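Uncharacterized protein (Bacteroides ovatus, PDB 4IRT) is of unknown function but is a putative neuraminidase, which would release sialic acid from glycans, with a BNR-repeat beta-propeller fold. Local coordinates at residues A[182-193]-A[253-264]. Numbering follows the deposited sequence.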
ATOM      1  N   GLN A 182       5.873  -3.570  -3.561  1.00 10.04           N
ATOM      2  CA  GLN A 182       4.417  -3.408  -3.481  1.00 10.24           C
ATOM      3  C   GLN A 182       3.745  -4.445  -4.369  1.00 10.27           C
ATOM      4  O   GLN A 182       4.357  -4.955  -5.323  1.00  9.73           O
ATOM      5  CB  GLN A 182       3.974  -1.971  -3.881  1.00 10.41           C
ATOM      6  CG  GLN A 182       4.517  -1.477  -5.236  1.00 10.69           C
ATOM      7  CD  GLN A 182       5.882  -0.828  -5.162  1.00 11.90           C
ATOM      8  OE1 GLN A 182       6.280  -0.269  -4.131  1.00 13.43           O
ATOM      9  NE2 GLN A 182       6.632  -0.909  -6.273  1.00 11.92           N
ATOM     10  N   LEU A 183       2.523  -4.815  -4.010  1.00  9.71           N
ATOM     11  CA  LEU A 183       1.790  -5.873  -4.686  1.00 10.45           C
ATOM     12  C   LEU A 183       0.365  -5.455  -4.919  1.00 11.26           C
ATOM     13  O   LEU A 183      -0.107  -4.471  -4.348  1.00  9.22           O
ATOM     14  CB  LEU A 183       1.772  -7.181  -3.877  1.00 10.62           C
ATOM     15  CG  LEU A 183       3.129  -7.761  -3.530  1.00  9.85           C
ATOM     16  CD1 LEU A 183       3.628  -7.238  -2.203  1.00  9.52           C
ATOM     17  CD2 LEU A 183       3.144  -9.263  -3.448  1.00 11.21           C
ATOM     18  N   TYR A 184      -0.301  -6.244  -5.738  1.00 11.75           N
ATOM     19  CA  TYR A 184      -1.716  -6.090  -6.009  1.00 10.73           C
ATOM     20  C   TYR A 184      -2.245  -7.403  -6.553  1.00 12.89           C
ATOM     21  O   TYR A 184      -1.573  -8.058  -7.358  1.00 13.26           O
ATOM     22  CB  TYR A 184      -1.934  -4.994  -7.030  1.00 10.85           C
ATOM     23  CG  TYR A 184      -3.369  -4.588  -7.271  1.00 11.31           C
ATOM     24  CD1 TYR A 184      -3.995  -3.697  -6.405  1.00 11.36           C
ATOM     25  CD2 TYR A 184      -4.076  -5.022  -8.402  1.00 10.78           C
ATOM     26  CE1 TYR A 184      -5.307  -3.282  -6.614  1.00 11.60           C
ATOM     27  CE2 TYR A 184      -5.393  -4.606  -8.626  1.00 12.39           C
ATOM     28  CZ  TYR A 184      -5.994  -3.706  -7.718  1.00 11.08           C
ATOM     29  OH  TYR A 184      -7.283  -3.258  -7.898  1.00 12.66           O
ATOM     30  N   VAL A 185      -3.442  -7.801  -6.124  1.00 10.94           N
ATOM     31  CA  VAL A 185      -4.054  -9.005  -6.681  1.00 11.90           C
ATOM     32  C   VAL A 185      -5.166  -8.537  -7.589  1.00 12.03           C
ATOM     33  O   VAL A 185      -6.090  -7.839  -7.134  1.00 12.16           O
ATOM     34  CB  VAL A 185      -4.586  -9.931  -5.581  1.00 12.24           C
ATOM     35  CG1 VAL A 185      -5.278 -11.141  -6.195  1.00 14.63           C
ATOM     36  CG2 VAL A 185      -3.434 -10.354  -4.678  1.00 12.49           C
ATOM     37  N   ASP A 186      -5.059  -8.863  -8.872  1.00 12.49           N
ATOM     38  CA  ASP A 186      -5.983  -8.299  -9.846  1.00 12.38           C
ATOM     39  C   ASP A 186      -7.329  -9.009  -9.833  1.00 13.53           C
ATOM     40  O   ASP A 186      -7.572  -9.918  -9.037  1.00 12.86           O
ATOM     41  CB  ASP A 186      -5.365  -8.184 -11.250  1.00 12.74           C
ATOM     42  CG  ASP A 186      -5.124  -9.524 -11.929  1.00 13.00           C
ATOM     43  OD1 ASP A 186      -5.749 -10.541 -11.552  1.00 15.59           O
ATOM     44  OD2 ASP A 186      -4.317  -9.554 -12.889  1.00 13.58           O
ATOM     45  N   GLU A 187      -8.226  -8.550 -10.686  1.00 14.03           N
ATOM     46  CA  GLU A 187      -9.592  -9.083 -10.691  1.00 15.81           C
ATOM     47  C   GLU A 187      -9.688 -10.513 -11.227  1.00 16.67           C
ATOM     48  O   GLU A 187     -10.750 -11.133 -11.151  1.00 20.96           O
ATOM     49  CB  GLU A 187     -10.533  -8.107 -11.403  1.00 15.26           C
ATOM     50  CG  GLU A 187     -10.672  -6.853 -10.569  1.00 14.74           C
ATOM     51  CD  GLU A 187     -11.125  -5.610 -11.324  1.00 15.96           C
ATOM     52  OE1 GLU A 187     -11.804  -5.749 -12.347  1.00 15.15           O
ATOM     53  OE2 GLU A 187     -10.826  -4.476 -10.857  1.00 17.80           O
ATOM     54  N   LYS A 188      -8.586 -11.017 -11.778  1.00 16.02           N
ATOM     55  CA  LYS A 188      -8.496 -12.419 -12.226  1.00 17.38           C
ATOM     56  C   LYS A 188      -7.768 -13.317 -11.221  1.00 16.78           C
ATOM     57  O   LYS A 188      -7.594 -14.543 -11.446  1.00 17.16           O
ATOM     58  CB  LYS A 188      -7.790 -12.482 -13.566  1.00 20.41           C
ATOM     59  CG  LYS A 188      -8.577 -11.802 -14.665  1.00 25.52           C
ATOM     60  CD  LYS A 188      -8.124 -12.230 -16.030  1.00 34.56           C
ATOM     61  CE  LYS A 188      -7.280 -11.174 -16.703  1.00 43.65           C
ATOM     62  NZ  LYS A 188      -7.152 -11.511 -18.154  1.00 50.37           N
ATOM     63  N   GLY A 189      -7.333 -12.723 -10.119  1.00 14.85           N
ATOM     64  CA  GLY A 189      -6.682 -13.458  -9.046  1.00 14.06           C
ATOM     65  C   GLY A 189      -5.175 -13.577  -9.234  1.00 13.47           C
ATOM     66  O   GLY A 189      -4.523 -14.283  -8.483  1.00 12.84           O
ATOM     67  N   THR A 190      -4.625 -12.880 -10.224  1.00 13.10           N
ATOM     68  CA  THR A 190      -3.171 -12.848 -10.420  1.00 12.76           C
ATOM     69  C   THR A 190      -2.507 -11.935  -9.373  1.00 12.16           C
ATOM     70  O   THR A 190      -2.954 -10.797  -9.121  1.00 10.12           O
ATOM     71  CB  THR A 190      -2.830 -12.372 -11.847  1.00 14.23           C
ATOM     72  OG1 THR A 190      -3.419 -13.277 -12.788  1.00 14.13           O
ATOM     73  CG2 THR A 190      -1.325 -12.288 -12.091  1.00 17.12           C
ATOM     74  N   ILE A 191      -1.410 -12.405  -8.806  1.00 12.05           N
ATOM     75  CA  ILE A 191      -0.643 -11.606  -7.852  1.00 11.75           C
ATOM     76  C   ILE A 191       0.436 -10.875  -8.626  1.00 12.10           C
ATOM     77  O   ILE A 191       1.292 -11.519  -9.260  1.00 11.43           O
ATOM     78  CB  ILE A 191       0.047 -12.478  -6.783  1.00 14.05           C
ATOM     79  CG1 ILE A 191      -0.964 -13.363  -6.042  1.00 13.89           C
ATOM     80  CG2 ILE A 191       0.843 -11.602  -5.829  1.00 12.64           C
ATOM     81  CD1 ILE A 191      -0.313 -14.455  -5.219  1.00 14.05           C
ATOM     82  N   HIS A 192       0.413  -9.543  -8.543  1.00 11.09           N
ATOM     83  CA  HIS A 192       1.432  -8.713  -9.141  1.00 10.72           C
ATOM     84  C   HIS A 192       2.405  -8.253  -8.082  1.00  9.46           C
ATOM     85  O   HIS A 192       2.007  -7.967  -6.964  1.00  9.96           O
ATOM     86  CB  HIS A 192       0.794  -7.485  -9.820  1.00 10.44           C
ATOM     87  CG  HIS A 192      -0.169  -7.836 -10.907  1.00 11.02           C
ATOM     88  ND1 HIS A 192       0.203  -7.887 -12.225  1.00 11.83           N
ATOM     89  CD2 HIS A 192      -1.477  -8.195 -10.870  1.00 11.22           C
ATOM     90  CE1 HIS A 192      -0.827  -8.259 -12.964  1.00 12.29           C
ATOM     91  NE2 HIS A 192      -1.867  -8.437 -12.167  1.00 12.34           N
ATOM     92  N   LEU A 193       3.672  -8.137  -8.457  1.00 10.21           N
ATOM     93  CA  LEU A 193       4.733  -7.699  -7.548  1.00  9.88           C
ATOM     94  C   LEU A 193       5.713  -6.801  -8.274  1.00 10.64           C
ATOM     95  O   LEU A 193       6.225  -7.166  -9.330  1.00 10.22           O
ATOM     96  CB  LEU A 193       5.486  -8.942  -7.046  1.00 10.72           C
ATOM     97  CG  LEU A 193       6.806  -8.760  -6.296  1.00 10.18           C
ATOM     98  CD1 LEU A 193       6.610  -8.082  -4.966  1.00 10.54           C
ATOM     99  CD2 LEU A 193       7.444 -10.124  -6.095  1.00 10.70           C
ATOM    100  N   GLN A 253       8.864   2.017  -1.699  1.00 10.97           N
ATOM    101  CA  GLN A 253       7.657   1.553  -1.026  1.00 11.70           C
ATOM    102  C   GLN A 253       6.478   2.431  -1.446  1.00 12.15           C
ATOM    103  O   GLN A 253       6.073   3.319  -0.701  1.00 11.29           O
ATOM    104  CB  GLN A 253       7.864   1.559   0.490  1.00 13.98           C
ATOM    105  CG  GLN A 253       6.758   0.914   1.273  1.00 18.25           C
ATOM    106  CD  GLN A 253       7.143   0.712   2.713  1.00 25.36           C
ATOM    107  OE1 GLN A 253       7.753   1.580   3.323  1.00 27.14           O
ATOM    108  NE2 GLN A 253       6.752  -0.410   3.272  1.00 32.76           N
ATOM    109  N   THR A 254       5.968   2.205  -2.653  1.00 10.15           N
ATOM    110  CA  THR A 254       4.853   2.996  -3.166  1.00 10.69           C
ATOM    111  C   THR A 254       3.647   2.063  -3.302  1.00 11.37           C
ATOM    112  O   THR A 254       3.243   1.438  -2.312  1.00 12.36           O
ATOM    113  CB  THR A 254       5.201   3.759  -4.463  1.00 11.06           C
ATOM    114  OG1 THR A 254       5.588   2.833  -5.492  1.00 11.53           O
ATOM    115  CG2 THR A 254       6.339   4.760  -4.205  1.00 11.20           C
ATOM    116  N   SER A 255       3.069   1.951  -4.495  1.00 11.22           N
ATOM    117  CA  SER A 255       1.877   1.148  -4.673  1.00 10.16           C
ATOM    118  C   SER A 255       1.737   0.782  -6.137  1.00  9.69           C
ATOM    119  O   SER A 255       2.423   1.339  -7.024  1.00 10.22           O
ATOM    120  CB  SER A 255       0.617   1.896  -4.174  1.00 11.26           C
ATOM    121  OG  SER A 255       0.233   2.928  -5.105  1.00 10.28           O
HETATM  122  N   MSE A 256       0.906  -0.213  -6.393  1.00  9.18           N
HETATM  123  CA  MSE A 256       0.622  -0.651  -7.764  1.00  8.96           C
HETATM  124  C   MSE A 256      -0.797  -1.159  -7.906  1.00  9.97           C
HETATM  125  O   MSE A 256      -1.510  -1.429  -6.928  1.00 10.39           O
HETATM  126  CB  MSE A 256       1.659  -1.700  -8.204  1.00  8.32           C
HETATM  127  CG  MSE A 256       1.463  -3.021  -7.528  1.00  8.31           C
HETATM  128 SE   MSE A 256       2.692  -4.353  -8.308  0.75  8.75          SE
HETATM  129  CE  MSE A 256       2.377  -4.140 -10.197  1.00 10.42           C
ATOM    130  N   SER A 257      -1.227  -1.257  -9.150  1.00 10.41           N
ATOM    131  CA  SER A 257      -2.553  -1.740  -9.457  1.00 10.72           C
ATOM    132  C   SER A 257      -2.504  -2.522 -10.775  1.00 11.13           C
ATOM    133  O   SER A 257      -1.439  -2.758 -11.344  1.00 10.86           O
ATOM    134  CB  SER A 257      -3.544  -0.577  -9.550  1.00 10.52           C
ATOM    135  OG  SER A 257      -4.892  -0.986  -9.342  1.00 11.05           O
ATOM    136  N   ALA A 258      -3.681  -2.924 -11.227  1.00 10.66           N
ATOM    137  CA  ALA A 258      -3.845  -3.596 -12.485  1.00 11.90           C
ATOM    138  C   ALA A 258      -5.237  -3.294 -13.027  1.00 13.59           C
ATOM    139  O   ALA A 258      -6.167  -2.978 -12.274  1.00 13.39           O
ATOM    140  CB  ALA A 258      -3.677  -5.085 -12.308  1.00 12.58           C
ATOM    141  N   ASP A 259      -5.379  -3.368 -14.351  1.00 14.25           N
ATOM    142  CA  ASP A 259      -6.692  -3.277 -14.932  1.00 14.33           C
ATOM    143  C   ASP A 259      -7.357  -4.661 -14.924  1.00 15.20           C
ATOM    144  O   ASP A 259      -6.767  -5.672 -14.507  1.00 14.80           O
ATOM    145  CB  ASP A 259      -6.642  -2.619 -16.337  1.00 14.70           C
ATOM    146  CG  ASP A 259      -5.809  -3.410 -17.341  1.00 15.93           C
ATOM    147  OD1 ASP A 259      -5.661  -4.644 -17.159  1.00 14.84           O
ATOM    148  OD2 ASP A 259      -5.314  -2.780 -18.317  1.00 18.43           O
ATOM    149  N   ALA A 260      -8.613  -4.691 -15.373  1.00 17.45           N
ATOM    150  CA  ALA A 260      -9.410  -5.921 -15.393  1.00 18.64           C
ATOM    151  C   ALA A 260      -8.758  -7.019 -16.241  1.00 19.15           C
ATOM    152  O   ALA A 260      -8.891  -8.207 -15.927  1.00 19.83           O
ATOM    153  CB  ALA A 260     -10.806  -5.629 -15.932  1.00 18.84           C
ATOM    154  N   GLY A 261      -8.081  -6.607 -17.309  1.00 17.55           N
ATOM    155  CA  GLY A 261      -7.351  -7.504 -18.208  1.00 17.61           C
ATOM    156  C   GLY A 261      -6.059  -8.058 -17.633  1.00 16.35           C
ATOM    157  O   GLY A 261      -5.455  -8.939 -18.214  1.00 15.99           O
ATOM    158  N   GLY A 262      -5.606  -7.531 -16.499  1.00 14.41           N
ATOM    159  CA  GLY A 262      -4.413  -8.045 -15.845  1.00 13.88           C
ATOM    160  C   GLY A 262      -3.106  -7.342 -16.207  1.00 13.75           C
ATOM    161  O   GLY A 262      -2.038  -7.852 -15.882  1.00 15.25           O
ATOM    162  N   ASN A 263      -3.181  -6.199 -16.880  1.00 13.78           N
ATOM    163  CA  ASN A 263      -2.004  -5.352 -17.138  1.00 14.63           C
ATOM    164  C   ASN A 263      -1.618  -4.526 -15.884  1.00 13.93           C
ATOM    165  O   ASN A 263      -2.496  -3.923 -15.262  1.00 14.08           O
ATOM    166  CB  ASN A 263      -2.263  -4.411 -18.302  1.00 15.47           C
ATOM    167  CG  ASN A 263      -2.391  -5.158 -19.620  1.00 21.62           C
ATOM    168  OD1 ASN A 263      -1.674  -6.131 -19.884  1.00 24.75           O
ATOM    169  ND2 ASN A 263      -3.331  -4.746 -20.402  1.00 23.28           N
ATOM    170  N   PRO A 264      -0.313  -4.522 -15.512  1.00 12.76           N
ATOM    171  CA  PRO A 264       0.142  -3.870 -14.268  1.00 12.23           C
ATOM    172  C   PRO A 264       0.458  -2.407 -14.465  1.00 12.40           C
ATOM    173  O   PRO A 264       0.987  -2.028 -15.517  1.00 12.30           O
ATOM    174  CB  PRO A 264       1.441  -4.606 -13.919  1.00 11.16           C
ATOM    175  CG  PRO A 264       1.985  -5.007 -15.296  1.00 12.01           C
ATOM    176  CD  PRO A 264       0.740  -5.381 -16.082  1.00 12.82           C
TER
HETATM  177  O   HOH W   1       9.036   0.129  -3.879  1.00 12.13           O
HETATM  178  O   HOH W   2       8.118   1.854  -5.981  1.00 13.98           O
HETATM  179  O   HOH W   3      -0.001  -1.725  -3.975  1.00 11.89           O
HETATM  180  O   HOH W   4      -8.342  -3.641 -10.188  1.00 17.94           O
HETATM  181  O   HOH W   5      -7.668  -6.020 -11.824  1.00 13.71           O
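Tyr184 lays its ring against the backbone of Ser257: the CA of Ser257 sits 3.8 Å from the ring centroid and 15° off the normal, a CH-pi contact over the face, with Ser257 OG above the rim. With CG anti to the backbone N (chi1 -172°), Tyr184 carries this ring toward strand 255-258. Met256, a selenomethionine, sets its side chain against the 182-193 hairpin, its CE 3.7 Å from His192 CB and its SE against the Gln182 carbonyl. Ala258 CB packs on Asp186 CB and over one face of the His192 imidazole. At one end Thr254 N donates to Gln182 OE1 (2.9 Å), from above the carbonyl plane; at the other, Lys188 NZ donates a hydrogen bond to Gly261 O (3.1 Å), from well above that carbonyl's plane. Waters fill in between: one joins Leu183 O to Met256 N, another accepts from Glu187 N and lies 2.9 Å from Asp259 O.

Behind this shell, His192 NE2 donates to Asp186 OD2 (2.8 Å), close to the ring plane, while Tyr211 takes ND1; both ring nitrogens are thus tied. Asp186 OD1 in turn accepts Lys188 N and Thr190 N from opposite faces of its carboxylate; the Lys188 N bond makes an Asx turn, and both hold the type I turn Asp186-Gly189 connecting the two strands.

The 182-185 and 255-258 strands, only 24° from parallel, belong to the first strands of successive four-stranded antiparallel sheets, packed as neighbouring blades of a beta-propeller.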